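Local coordinates for TbpB (Actinobacillus pleuropneumoniae, PDB 3HOL), which probably binds host transferrin at the bacterial surface, as the lipoprotein component of a transferrin receptor used for iron acquisition, at residues E138-L144 and K220-F226; F128-L134 and G154-V160; P166-T172 and K187-K191; G87-D91 and V160-A164. Numbering follows the deposited sequence.

Overall arrangement
From the N terminus, strand 84-91 of the five-stranded handle sheet opens contact 4. Barrel strand 119-133 then opens contact 2, and residues 138-144 open contact 1. Along the connection to strand 171-178, the chain closes contact 2 at 154-160 and contact 4 at 160-164, so contact 2 lies within contact 4, sharing Val160. Contact 4 thereby joins the handle sheet to the connection leaving barrel strand 119-133. Contact 3 follows both in series, between hairpin strands 171-178 and 183-190. Contact 1 closes last, at 220-226; it encloses contact 3 and crosses contacts 2 and 4. Asn131 and Gly154 bind Arg140, joining contact 2 to contact 1; the Phe128 and Tyr171 rings join it to contact 3.

Contact 1 of 4, residues E138-L144 and K220-F226; sequences EGRPNYL and KGESYNF
Two irregular segments from separate loops meet here, with Gly139 CA 4.8 Å from Lys220 CA and Pro141 CA 4.6 Å from Gly221 CA; together they bury 513 Å². Glu138 (chi1 t, chi2 p) forms a salt bridge with Lys218 through OE2. Gly139 turns left-handed (phi/psi 71/35). A side chain here would collide with Lys220, since an ideal CB would lie 2.3 Å from Lys220 CG. Gly139 O accepts a hydrogen bond from Gly221 N at 2.7 Å. Gly221 (62/-133) begins a tight turn through the 3-10 residues 222-223, closed by Tyr224 N to Gly221 O at 3.1 Å. Arg140 extends as m, t, t over Tyr224 (chi1 t): Arg140 CG sits 3.6 Å from the Tyr224 ring centroid, 16° off the normal, a CH-pi contact. Arg140 NE donates to Tyr224 OH at 3.1 Å, although the place of this crowded hydroxyl is less certain, while Arg140 NH2 bonds Asn131 and Arg140 NH1 bonds Gly154 O. Phe226 CE1 lies over the guanidinium, 3.8 Å from Arg140 NE. Pro141 (-75/142) packs against Tyr224 and Phe226, Pro141 CG 3.9 Å from Tyr224 CB and Pro141 CD 3.9 Å from Phe226 CZ. Leu144 CD2 comes within 3.9 Å of Glu222 OE1. This is loop-to-loop packing: Arg140 and Pro141 on Tyr224 and Phe226 join two long inter-strand loops at one end of the N-lobe beta barrel.

Contact 2 of 4, residues F128-L134 and G154-V160; sequences FTSNANL and GKRVGLV
The backbones run in opposite directions, pairing Thr129 with Val160 (CA-CA 4.3 Å), Ala132 with Gly158 (4.6 Å) and Leu134 with Lys155 (4.5 Å). Segment 128-134 is extended, with strand geometry interrupted at Asn131, whereas 154-160 curls: Gly154 is left-handed (66/15), Lys155 and Arg156 turn, and the chain extends again from Val157. Only Thr129 and Val160 form a beta bridge. Ser130 N donates to Leu159 O at 2.7 Å and Asn133 N to Gly154 O at 2.9 Å. Between them the Ser130 side chain (chi1 p) stands in for backbone pairing, with OG accepting from Leu159 N at 3.0 Å and donating to Asn131 O at 2.7 Å. Gly158 passes so close that an ideal CB would lie 2.6 Å from Ser130 O. Ala132 CB fills the inside of the curl, 3.4 Å from Lys155 O. Leu134 CD2 closes one end 3.9 Å from Lys155 CB, and at the other Phe128 CE1 packs 4.0 Å from Leu159 CG. The buried seam lines the end of barrel strand 119-133. Phe128 meets Phe227 and Tyr171 edge-to-face, Thr129 pairs with Phe258 of strand 257-265, and Val160 and Thr129 both touch Val103 on handle strand 101-107.

Contact 3 of 4, residues P166-T172 and K187-K191; sequences PAKHKYT and KLSDK
Lys191, just past the end of its strand, reaches along segment 166-172. Lys191 NZ donates to Pro166 O at 3.1 Å and, weakly, to Ala167 O at 3.0 Å, while Lys191 N bonds Lys170 O at 2.9 Å. Asp190 (chi1 t) turns its carboxylate to the backbone, OD1 accepting from Lys170 N at 3.1 Å. Regular antiparallel pairing begins beyond this: Tyr171 and Asp190 form a non-hydrogen-bonded pair (CA-CA 4.6 Å), and Thr172 and Ser189 a hydrogen-bonded one, with Thr172 N to Ser189 O at 3.0 Å and Ser189 N to Thr172 O at 2.9 Å. One water links Thr172 OG1 (2.8 Å) and Lys191 O (2.5 Å). Packing is modest: Lys170 CB lies 4.2 Å from Lys191 CG, and Thr172 OG1 3.8 Å from Ser189 CB. Tyr171, on the face with Asp190, goes inward to meet Phe128 and Trp126 edge-to-face. The chemistry implies a polar closure: the Asp190 carboxylate and Lys191 ammonium bind main-chain groups of 166-170 before strand 171-178 begins, alongside Lys191 N to Lys170 O.

Contact 4 of 4, residues G87-D91 and V160-A164; sequences GYVID and VSGDA
Ile90, Tyr88 and Gly162 have the most surface covered in this buried meeting of a strand with a short 3-10 turn, without hydrogen bonds between them. Tyr88 CA lies 7.0 Å from Gly162 CA, so side chains pack and backbones do not pair. Segment 87-91, the end of strand 84-91, is extended, so Tyr88 and Ile90 point toward the turn while Val89 points away. Tyr88 (chi1 p) lays its ring over Gly162, whose CA is 3.7 Å from the centroid and 25° off the normal, a CH-pi contact. Ile90 (chi1 p, chi2 t) puts CD1 3.7 Å from Gly162 C and 3.8 Å from Asp163 OD1. An ideal CB on Gly162 would clash with both, falling 2.7 Å from Tyr88 CZ and 2.9 Å from Ile90 CD1. Val160 CG1 lies 3.9 Å from Ile90 CG2 and 4.1 Å from Tyr88 CB. Asp163 N bonds Val160 O at 2.8 Å, and Val160 N bonds Asp163 OD2 at 2.9 Å. Asp163 also forms a salt bridge with Lys100. The strand lies between 72-74 and 101-107 in the handle sheet, and Ser161 bonds Asp127 and Phe128 of barrel strand 119-133, so the turn packs between handle and barrel.

Contact 1 of 4, residues E138-L144 and K220-F226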
loop_
_atom_site.group_PDB
_atom_site.type_symbol
_atom_site.label_atom_id
_atom_site.label_comp_id
_atom_site.label_asym_id
_atom_site.label_seq_id
_atom_site.Cartn_x
_atom_site.Cartn_y
_atom_site.Cartn_z
ATOM N N GLU A 138 -8.680 21.731 -34.118
ATOM C CA GLU A 138 -8.290 20.415 -33.609
ATOM C C GLU A 138 -8.650 19.279 -34.559
ATOM O O GLU A 138 -7.924 18.287 -34.633
ATOM C CB GLU A 138 -8.873 20.169 -32.212
ATOM C CG GLU A 138 -8.418 18.856 -31.535
ATOM C CD GLU A 138 -6.911 18.782 -31.262
ATOM O OE1 GLU A 138 -6.197 19.804 -31.357
ATOM O OE2 GLU A 138 -6.423 17.681 -30.951
ATOM N N GLY A 139 -9.746 19.442 -35.297
ATOM C CA GLY A 139 -10.159 18.490 -36.312
ATOM C C GLY A 139 -10.679 17.153 -35.795
ATOM O O GLY A 139 -10.494 16.124 -36.442
ATOM N N ARG A 140 -11.356 17.172 -34.659
ATOM C CA ARG A 140 -11.967 15.955 -34.118
ATOM C C ARG A 140 -13.142 15.544 -34.989
ATOM O O ARG A 140 -13.746 16.395 -35.649
ATOM C CB ARG A 140 -12.339 16.121 -32.652
ATOM C CG ARG A 140 -11.089 16.017 -31.761
ATOM C CD ARG A 140 -11.352 16.235 -30.296
ATOM N NE ARG A 140 -10.079 16.162 -29.594
ATOM C CZ ARG A 140 -9.926 16.006 -28.286
ATOM N NH1 ARG A 140 -10.972 15.927 -27.457
ATOM N NH2 ARG A 140 -8.695 15.964 -27.788
ATOM N N PRO A 141 -13.442 14.233 -35.028
ATOM C CA PRO A 141 -14.412 13.717 -35.999
ATOM C C PRO A 141 -15.860 14.042 -35.634
ATOM O O PRO A 141 -16.247 13.977 -34.482
ATOM C CB PRO A 141 -14.178 12.191 -35.967
ATOM C CG PRO A 141 -13.050 11.946 -34.999
ATOM C CD PRO A 141 -12.982 13.169 -34.116
ATOM N N ASN A 142 -16.663 14.354 -36.640
ATOM C CA ASN A 142 -18.056 14.644 -36.434
ATOM C C ASN A 142 -18.933 13.374 -36.447
ATOM O O ASN A 142 -19.783 13.168 -35.555
ATOM C CB ASN A 142 -18.490 15.622 -37.529
ATOM C CG ASN A 142 -18.281 17.056 -37.137
ATOM O OD1 ASN A 142 -18.142 17.392 -35.971
ATOM N ND2 ASN A 142 -18.278 17.926 -38.126
ATOM N N TYR A 143 -18.724 12.527 -37.450
ATOM C CA TYR A 143 -19.614 11.401 -37.697
ATOM C C TYR A 143 -18.888 10.076 -37.888
ATOM O O TYR A 143 -18.238 9.866 -38.903
ATOM C CB TYR A 143 -20.526 11.703 -38.904
ATOM C CG TYR A 143 -21.168 13.088 -38.861
ATOM C CD1 TYR A 143 -22.033 13.437 -37.829
ATOM C CD2 TYR A 143 -20.908 14.049 -39.864
ATOM C CE1 TYR A 143 -22.661 14.705 -37.800
ATOM C CE2 TYR A 143 -21.501 15.345 -39.819
ATOM C CZ TYR A 143 -22.395 15.649 -38.789
ATOM O OH TYR A 143 -22.990 16.901 -38.687
ATOM N N LEU A 144 -19.004 9.170 -36.909
ATOM C CA LEU A 144 -18.420 7.807 -37.018
ATOM C C LEU A 144 -19.389 6.783 -36.414
ATOM O O LEU A 144 -19.137 6.154 -35.367
ATOM C CB LEU A 144 -17.040 7.723 -36.351
ATOM C CG LEU A 144 -15.862 8.487 -36.951
ATOM C CD1 LEU A 144 -14.706 8.622 -35.931
ATOM C CD2 LEU A 144 -15.373 7.836 -38.281
ATOM N N LYS A 220 -6.566 14.091 -38.720
ATOM C CA LYS A 220 -7.663 15.082 -38.690
ATOM C C LYS A 220 -8.949 14.446 -39.217
ATOM O O LYS A 220 -8.886 13.467 -39.946
ATOM C CB LYS A 220 -7.302 16.338 -39.504
ATOM C CG LYS A 220 -8.308 17.473 -39.328
ATOM C CD LYS A 220 -8.167 18.627 -40.324
ATOM C CE LYS A 220 -9.549 19.254 -40.588
ATOM N NZ LYS A 220 -10.075 19.997 -39.394
ATOM N N GLY A 221 -10.103 14.985 -38.824
ATOM C CA GLY A 221 -11.393 14.481 -39.322
ATOM C C GLY A 221 -11.650 13.034 -38.931
ATOM O O GLY A 221 -11.430 12.659 -37.774
ATOM N N GLU A 222 -12.082 12.220 -39.901
ATOM C CA GLU A 222 -12.428 10.811 -39.673
ATOM C C GLU A 222 -11.255 9.921 -39.227
ATOM O O GLU A 222 -11.452 8.877 -38.582
ATOM C CB GLU A 222 -13.074 10.213 -40.921
ATOM C CG GLU A 222 -14.449 10.786 -41.204
ATOM C CD GLU A 222 -15.268 9.925 -42.163
ATOM O OE1 GLU A 222 -15.255 8.675 -42.038
ATOM O OE2 GLU A 222 -15.938 10.514 -43.035
ATOM N N SER A 223 -10.046 10.340 -39.572
ATOM C CA SER A 223 -8.863 9.611 -39.194
ATOM C C SER A 223 -8.173 10.196 -37.925
ATOM O O SER A 223 -7.061 9.811 -37.610
ATOM C CB SER A 223 -7.890 9.554 -40.392
ATOM O OG SER A 223 -7.103 10.736 -40.477
ATOM N N TYR A 224 -8.822 11.125 -37.223
ATOM C CA TYR A 224 -8.264 11.711 -36.004
ATOM C C TYR A 224 -7.892 10.603 -35.017
ATOM O O TYR A 224 -8.673 9.671 -34.776
ATOM C CB TYR A 224 -9.247 12.675 -35.359
ATOM C CG TYR A 224 -8.709 13.440 -34.160
ATOM C CD1 TYR A 224 -8.118 14.687 -34.310
ATOM C CD2 TYR A 224 -8.807 12.922 -32.859
ATOM C CE1 TYR A 224 -7.630 15.404 -33.192
ATOM C CE2 TYR A 224 -8.315 13.621 -31.757
ATOM C CZ TYR A 224 -7.738 14.861 -31.928
ATOM O OH TYR A 224 -7.261 15.557 -30.839
ATOM N N ASN A 225 -6.719 10.747 -34.422
ATOM C CA ASN A 225 -6.161 9.752 -33.520
ATOM C C ASN A 225 -6.176 10.322 -32.105
ATOM O O ASN A 225 -5.466 11.287 -31.812
ATOM C CB ASN A 225 -4.743 9.368 -34.008
ATOM C CG ASN A 225 -3.935 8.632 -32.949
ATOM O OD1 ASN A 225 -4.496 7.998 -32.063
ATOM N ND2 ASN A 225 -2.624 8.725 -33.024
ATOM N N PHE A 226 -7.032 9.779 -31.232
ATOM C CA PHE A 226 -7.150 10.275 -29.846
ATOM C C PHE A 226 -5.942 9.951 -28.918
ATOM O O PHE A 226 -5.882 10.452 -27.784
ATOM C CB PHE A 226 -8.445 9.744 -29.224
ATOM C CG PHE A 226 -9.643 10.533 -29.645
ATOM C CD1 PHE A 226 -9.990 11.709 -28.977
ATOM C CD2 PHE A 226 -10.374 10.158 -30.781
ATOM C CE1 PHE A 226 -11.097 12.483 -29.415
ATOM C CE2 PHE A 226 -11.461 10.910 -31.207
ATOM C CZ PHE A 226 -11.833 12.064 -30.530
#

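Contact 2 of 4, residues F128-L134 and G154-V160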
loop_
_atom_site.group_PDB
_atom_site.type_symbol
_atom_site.label_atom_id
_atom_site.label_comp_id
_atom_site.label_asym_id
_atom_site.label_seq_id
_atom_site.Cartn_x
_atom_site.Cartn_y
_atom_site.Cartn_z
ATOM N N PHE A 128 -10.640 4.536 -20.877
ATOM C CA PHE A 128 -10.105 5.885 -20.988
ATOM C C PHE A 128 -11.219 6.877 -21.106
ATOM O O PHE A 128 -12.366 6.519 -21.471
ATOM C CB PHE A 128 -9.190 6.065 -22.241
ATOM C CG PHE A 128 -9.894 5.803 -23.578
ATOM C CD1 PHE A 128 -10.575 6.825 -24.248
ATOM C CD2 PHE A 128 -9.838 4.547 -24.181
ATOM C CE1 PHE A 128 -11.231 6.569 -25.476
ATOM C CE2 PHE A 128 -10.489 4.293 -25.392
ATOM C CZ PHE A 128 -11.182 5.320 -26.035
ATOM N N THR A 129 -10.863 8.136 -20.836
ATOM C CA THR A 129 -11.680 9.260 -21.323
ATOM C C THR A 129 -10.754 10.263 -22.002
ATOM O O THR A 129 -9.636 10.491 -21.516
ATOM C CB THR A 129 -12.561 9.953 -20.223
ATOM O OG1 THR A 129 -13.214 11.107 -20.793
ATOM C CG2 THR A 129 -11.728 10.415 -18.956
ATOM N N SER A 130 -11.159 10.799 -23.152
ATOM C CA SER A 130 -10.364 11.916 -23.701
ATOM C C SER A 130 -10.733 13.224 -22.997
ATOM O O SER A 130 -11.589 13.261 -22.111
ATOM C CB SER A 130 -10.537 12.031 -25.217
ATOM O OG SER A 130 -11.781 12.669 -25.483
ATOM N N ASN A 131 -10.033 14.307 -23.338
ATOM C CA ASN A 131 -10.510 15.618 -22.930
ATOM C C ASN A 131 -11.605 16.063 -23.912
ATOM O O ASN A 131 -11.957 15.285 -24.827
ATOM C CB ASN A 131 -9.341 16.619 -22.881
ATOM C CG ASN A 131 -8.743 16.898 -24.229
ATOM O OD1 ASN A 131 -8.903 16.145 -25.188
ATOM N ND2 ASN A 131 -7.998 18.007 -24.306
ATOM N N ALA A 132 -12.119 17.289 -23.729
ATOM C CA ALA A 132 -13.151 17.879 -24.598
ATOM C C ALA A 132 -12.543 19.046 -25.378
ATOM O O ALA A 132 -12.017 19.992 -24.775
ATOM C CB ALA A 132 -14.378 18.348 -23.792
ATOM N N ASN A 133 -12.609 18.979 -26.700
ATOM C CA ASN A 133 -12.011 20.037 -27.549
ATOM C C ASN A 133 -12.904 20.362 -28.702
ATOM O O ASN A 133 -12.959 19.609 -29.686
ATOM C CB ASN A 133 -10.638 19.657 -28.095
ATOM C CG ASN A 133 -9.827 20.875 -28.571
ATOM O OD1 ASN A 133 -10.404 21.896 -28.935
ATOM N ND2 ASN A 133 -8.477 20.743 -28.595
ATOM N N LEU A 134 -13.577 21.503 -28.579
ATOM C CA LEU A 134 -14.510 21.993 -29.595
ATOM C C LEU A 134 -13.852 22.833 -30.679
ATOM O O LEU A 134 -14.519 23.214 -31.655
ATOM C CB LEU A 134 -15.597 22.837 -28.934
ATOM C CG LEU A 134 -16.910 22.136 -28.592
ATOM C CD1 LEU A 134 -17.743 23.039 -27.687
ATOM C CD2 LEU A 134 -17.684 21.758 -29.837
ATOM N N GLY A 154 -15.487 13.526 -28.892
ATOM C CA GLY A 154 -14.543 14.263 -28.073
ATOM C C GLY A 154 -14.617 15.774 -28.208
ATOM O O GLY A 154 -13.699 16.481 -27.752
ATOM N N LYS A 155 -15.711 16.287 -28.792
ATOM C CA LYS A 155 -15.823 17.734 -29.008
ATOM C C LYS A 155 -16.366 18.449 -27.809
ATOM O O LYS A 155 -15.590 18.879 -26.952
ATOM C CB LYS A 155 -16.597 18.079 -30.316
ATOM C CG LYS A 155 -15.893 17.559 -31.543
ATOM C CD LYS A 155 -16.485 18.194 -32.802
ATOM C CE LYS A 155 -15.467 18.502 -33.867
ATOM N NZ LYS A 155 -16.097 19.317 -34.962
ATOM N N ARG A 156 -17.690 18.548 -27.679
ATOM C CA ARG A 156 -18.234 19.119 -26.473
ATOM C C ARG A 156 -18.053 18.220 -25.237
ATOM O O ARG A 156 -17.956 18.709 -24.104
ATOM C CB ARG A 156 -19.720 19.435 -26.646
ATOM C CG ARG A 156 -20.242 20.292 -25.510
ATOM C CD ARG A 156 -21.756 20.642 -25.750
ATOM N NE ARG A 156 -22.670 19.505 -25.543
ATOM C CZ ARG A 156 -23.059 19.022 -24.362
ATOM N NH1 ARG A 156 -23.875 18.010 -24.351
ATOM N NH2 ARG A 156 -22.633 19.518 -23.184
ATOM N N VAL A 157 -17.997 16.914 -25.473
ATOM C CA VAL A 157 -17.943 15.927 -24.380
ATOM C C VAL A 157 -16.801 14.937 -24.622
ATOM O O VAL A 157 -16.658 14.394 -25.727
ATOM C CB VAL A 157 -19.261 15.131 -24.309
ATOM C CG1 VAL A 157 -19.191 14.016 -23.236
ATOM C CG2 VAL A 157 -20.448 16.061 -24.032
ATOM N N GLY A 158 -16.014 14.651 -23.590
ATOM C CA GLY A 158 -14.887 13.732 -23.762
ATOM C C GLY A 158 -15.399 12.413 -24.324
ATOM O O GLY A 158 -16.482 11.957 -23.930
ATOM N N LEU A 159 -14.629 11.811 -25.234
ATOM C CA LEU A 159 -14.871 10.448 -25.669
ATOM C C LEU A 159 -14.457 9.432 -24.597
ATOM O O LEU A 159 -13.316 9.485 -24.112
ATOM C CB LEU A 159 -14.057 10.154 -26.915
ATOM C CG LEU A 159 -14.017 8.695 -27.423
ATOM C CD1 LEU A 159 -15.411 8.209 -27.848
ATOM C CD2 LEU A 159 -13.068 8.580 -28.595
ATOM N N VAL A 160 -15.350 8.489 -24.275
ATOM C CA VAL A 160 -15.075 7.424 -23.297
ATOM C C VAL A 160 -14.972 6.072 -24.015
ATOM O O VAL A 160 -15.681 5.856 -24.994
ATOM C CB VAL A 160 -16.187 7.339 -22.234
ATOM C CG1 VAL A 160 -15.747 6.495 -21.021
ATOM C CG2 VAL A 160 -16.542 8.765 -21.703
#

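Contact 3 of 4, residues P166-T172 and K187-K191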
loop_
_atom_site.group_PDB
_atom_site.type_symbol
_atom_site.label_atom_id
_atom_site.label_comp_id
_atom_site.label_asym_id
_atom_site.label_seq_id
_atom_site.Cartn_x
_atom_site.Cartn_y
_atom_site.Cartn_z
ATOM N N PRO A 166 -18.557 -2.473 -29.736
ATOM C CA PRO A 166 -17.688 -3.652 -29.640
ATOM C C PRO A 166 -17.354 -4.278 -31.008
ATOM O O PRO A 166 -16.295 -4.866 -31.170
ATOM C CB PRO A 166 -18.489 -4.612 -28.765
ATOM C CG PRO A 166 -19.415 -3.748 -28.021
ATOM C CD PRO A 166 -19.777 -2.642 -28.939
ATOM N N ALA A 167 -18.194 -4.068 -32.012
ATOM C CA ALA A 167 -17.898 -4.597 -33.349
ATOM C C ALA A 167 -16.594 -4.011 -33.892
ATOM O O ALA A 167 -15.884 -4.673 -34.662
ATOM C CB ALA A 167 -19.066 -4.293 -34.330
ATOM N N LYS A 168 -16.264 -2.777 -33.513
ATOM C CA LYS A 168 -15.060 -2.146 -34.049
ATOM C C LYS A 168 -13.949 -1.834 -33.017
ATOM O O LYS A 168 -12.832 -1.509 -33.399
ATOM C CB LYS A 168 -15.423 -0.900 -34.863
ATOM C CG LYS A 168 -16.192 -1.262 -36.182
ATOM C CD LYS A 168 -16.181 -0.100 -37.163
ATOM C CE LYS A 168 -14.799 0.180 -37.716
ATOM N NZ LYS A 168 -14.761 1.518 -38.406
ATOM N N HIS A 169 -14.271 -1.905 -31.731
ATOM C CA HIS A 169 -13.295 -1.566 -30.677
ATOM C C HIS A 169 -13.391 -2.507 -29.499
ATOM O O HIS A 169 -14.488 -2.768 -28.993
ATOM C CB HIS A 169 -13.513 -0.131 -30.241
ATOM C CG HIS A 169 -13.246 0.845 -31.340
ATOM N ND1 HIS A 169 -14.253 1.448 -32.073
ATOM C CD2 HIS A 169 -12.084 1.240 -31.905
ATOM C CE1 HIS A 169 -13.717 2.204 -33.018
ATOM N NE2 HIS A 169 -12.403 2.084 -32.952
ATOM N N LYS A 170 -12.242 -3.042 -29.076
ATOM C CA LYS A 170 -12.166 -3.815 -27.855
ATOM C C LYS A 170 -10.817 -3.497 -27.215
ATOM O O LYS A 170 -9.758 -3.781 -27.802
ATOM C CB LYS A 170 -12.252 -5.298 -28.142
ATOM C CG LYS A 170 -12.668 -6.090 -26.901
ATOM C CD LYS A 170 -12.054 -7.543 -26.916
ATOM C CE LYS A 170 -12.632 -8.456 -25.823
ATOM N NZ LYS A 170 -12.573 -7.759 -24.518
ATOM N N TYR A 171 -10.857 -2.864 -26.051
ATOM C CA TYR A 171 -9.630 -2.369 -25.445
ATOM C C TYR A 171 -9.061 -3.359 -24.440
ATOM O O TYR A 171 -9.579 -3.520 -23.316
ATOM C CB TYR A 171 -9.923 -1.036 -24.761
ATOM C CG TYR A 171 -10.559 -0.060 -25.725
ATOM C CD1 TYR A 171 -9.812 0.521 -26.748
ATOM C CD2 TYR A 171 -11.914 0.248 -25.630
ATOM C CE1 TYR A 171 -10.397 1.415 -27.637
ATOM C CE2 TYR A 171 -12.523 1.152 -26.507
ATOM C CZ TYR A 171 -11.770 1.722 -27.515
ATOM O OH TYR A 171 -12.391 2.614 -28.380
ATOM N N THR A 172 -7.976 -4.008 -24.820
ATOM C CA THR A 172 -7.432 -5.099 -24.003
ATOM C C THR A 172 -6.000 -4.778 -23.587
ATOM O O THR A 172 -5.275 -4.044 -24.302
ATOM C CB THR A 172 -7.382 -6.432 -24.821
ATOM O OG1 THR A 172 -6.583 -6.232 -25.997
ATOM C CG2 THR A 172 -8.824 -6.861 -25.236
ATOM N N LYS A 187 1.492 -3.799 -23.415
ATOM C CA LYS A 187 0.788 -3.161 -24.504
ATOM C C LYS A 187 -0.691 -2.969 -24.154
ATOM O O LYS A 187 -1.352 -3.874 -23.607
ATOM C CB LYS A 187 0.851 -3.982 -25.784
ATOM C CG LYS A 187 2.275 -4.233 -26.348
ATOM C CD LYS A 187 2.192 -4.962 -27.713
ATOM C CE LYS A 187 3.564 -5.008 -28.401
ATOM N NZ LYS A 187 4.608 -5.530 -27.488
ATOM N N LEU A 188 -1.195 -1.801 -24.522
ATOM C CA LEU A 188 -2.645 -1.548 -24.548
ATOM C C LEU A 188 -3.030 -1.586 -26.018
ATOM O O LEU A 188 -2.464 -0.848 -26.835
ATOM C CB LEU A 188 -2.934 -0.173 -23.926
ATOM C CG LEU A 188 -2.322 -0.001 -22.537
ATOM C CD1 LEU A 188 -2.794 1.345 -21.955
ATOM C CD2 LEU A 188 -2.716 -1.163 -21.568
ATOM N N SER A 189 -4.011 -2.425 -26.343
ATOM C CA SER A 189 -4.404 -2.707 -27.714
ATOM C C SER A 189 -5.870 -2.400 -27.936
ATOM O O SER A 189 -6.639 -2.335 -26.977
ATOM C CB SER A 189 -4.145 -4.187 -28.015
ATOM O OG SER A 189 -2.765 -4.446 -27.889
ATOM N N ASP A 190 -6.243 -2.213 -29.205
ATOM C CA ASP A 190 -7.636 -2.096 -29.629
ATOM C C ASP A 190 -7.812 -3.137 -30.732
ATOM O O ASP A 190 -7.348 -2.938 -31.876
ATOM C CB ASP A 190 -7.878 -0.700 -30.191
ATOM C CG ASP A 190 -9.315 -0.490 -30.632
ATOM O OD1 ASP A 190 -10.101 -1.428 -30.536
ATOM O OD2 ASP A 190 -9.642 0.629 -31.066
ATOM N N LYS A 191 -8.472 -4.239 -30.387
ATOM C CA LYS A 191 -8.545 -5.406 -31.257
ATOM C C LYS A 191 -7.099 -5.781 -31.631
ATOM O O LYS A 191 -6.287 -6.000 -30.730
ATOM C CB LYS A 191 -9.500 -5.175 -32.466
ATOM C CG LYS A 191 -11.007 -5.000 -32.091
ATOM C CD LYS A 191 -11.944 -5.723 -33.117
ATOM C CE LYS A 191 -13.426 -5.383 -32.836
ATOM N NZ LYS A 191 -14.404 -6.570 -32.880
HETATM O O HOH W 1 -7.419 -6.876 -28.620
#

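Contact 4 of 4, residues G87-D91 and V160-A164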
loop_
_atom_site.group_PDB
_atom_site.type_symbol
_atom_site.label_atom_id
_atom_site.label_comp_id
_atom_site.label_asym_id
_atom_site.label_seq_id
_atom_site.Cartn_x
_atom_site.Cartn_y
_atom_site.Cartn_z
ATOM N N GLY A 87 -12.816 0.646 -14.915
ATOM C CA GLY A 87 -13.945 0.774 -15.863
ATOM C C GLY A 87 -14.480 2.188 -15.909
ATOM O O GLY A 87 -13.722 3.162 -15.777
ATOM N N TYR A 88 -15.774 2.294 -16.140
ATOM C CA TYR A 88 -16.387 3.604 -16.279
ATOM C C TYR A 88 -17.808 3.536 -15.706
ATOM O O TYR A 88 -18.357 2.443 -15.506
ATOM C CB TYR A 88 -16.427 4.007 -17.771
ATOM C CG TYR A 88 -16.967 2.914 -18.700
ATOM C CD1 TYR A 88 -18.354 2.635 -18.783
ATOM C CD2 TYR A 88 -16.087 2.139 -19.469
ATOM C CE1 TYR A 88 -18.827 1.592 -19.613
ATOM C CE2 TYR A 88 -16.559 1.116 -20.333
ATOM C CZ TYR A 88 -17.919 0.873 -20.391
ATOM O OH TYR A 88 -18.347 -0.100 -21.221
ATOM N N VAL A 89 -18.377 4.711 -15.457
ATOM C CA VAL A 89 -19.738 4.885 -14.984
ATOM C C VAL A 89 -20.190 6.059 -15.860
ATOM O O VAL A 89 -19.782 7.187 -15.627
ATOM C CB VAL A 89 -19.775 5.281 -13.460
ATOM C CG1 VAL A 89 -21.210 5.680 -12.980
ATOM C CG2 VAL A 89 -19.253 4.165 -12.606
ATOM N N ILE A 90 -20.952 5.793 -16.914
ATOM C CA ILE A 90 -21.319 6.878 -17.840
ATOM C C ILE A 90 -22.799 6.860 -18.233
ATOM O O ILE A 90 -23.515 5.863 -18.018
ATOM C CB ILE A 90 -20.488 6.879 -19.130
ATOM C CG1 ILE A 90 -20.782 5.620 -19.985
ATOM C CG2 ILE A 90 -18.950 7.068 -18.837
ATOM C CD1 ILE A 90 -20.002 5.514 -21.364
ATOM N N ASP A 91 -23.252 7.981 -18.777
ATOM C CA ASP A 91 -24.560 8.035 -19.443
ATOM C C ASP A 91 -24.341 7.618 -20.869
ATOM O O ASP A 91 -23.666 8.334 -21.627
ATOM C CB ASP A 91 -25.115 9.471 -19.390
ATOM C CG ASP A 91 -26.608 9.534 -19.716
ATOM O OD1 ASP A 91 -27.114 8.607 -20.372
ATOM O OD2 ASP A 91 -27.273 10.505 -19.282
ATOM N N VAL A 160 -15.350 8.489 -24.275
ATOM C CA VAL A 160 -15.075 7.424 -23.297
ATOM C C VAL A 160 -14.972 6.072 -24.015
ATOM O O VAL A 160 -15.681 5.856 -24.994
ATOM C CB VAL A 160 -16.187 7.339 -22.234
ATOM C CG1 VAL A 160 -15.747 6.495 -21.021
ATOM C CG2 VAL A 160 -16.542 8.765 -21.703
ATOM N N SER A 161 -14.110 5.166 -23.530
ATOM C CA SER A 161 -14.040 3.801 -24.097
ATOM C C SER A 161 -15.447 3.154 -24.147
ATOM O O SER A 161 -15.760 2.400 -25.071
ATOM C CB SER A 161 -13.115 2.897 -23.262
ATOM O OG SER A 161 -13.394 3.087 -21.870
ATOM N N GLY A 162 -16.286 3.483 -23.169
ATOM C CA GLY A 162 -17.652 2.953 -23.095
ATOM C C GLY A 162 -18.594 3.510 -24.149
ATOM O O GLY A 162 -19.694 2.993 -24.350
ATOM N N ASP A 163 -18.147 4.529 -24.877
ATOM C CA ASP A 163 -18.884 4.955 -26.086
ATOM C C ASP A 163 -18.652 4.066 -27.302
ATOM O O ASP A 163 -19.376 4.195 -28.291
ATOM C CB ASP A 163 -18.547 6.427 -26.444
ATOM C CG ASP A 163 -18.966 7.406 -25.342
ATOM O OD1 ASP A 163 -20.091 7.240 -24.799
ATOM O OD2 ASP A 163 -18.188 8.362 -25.036
ATOM N N ALA A 164 -17.632 3.194 -27.280
ATOM C CA ALA A 164 -17.226 2.525 -28.524
ATOM C C ALA A 164 -18.134 1.309 -28.797
ATOM O O ALA A 164 -18.518 0.598 -27.863
ATOM C CB ALA A 164 -15.730 2.077 -28.461
#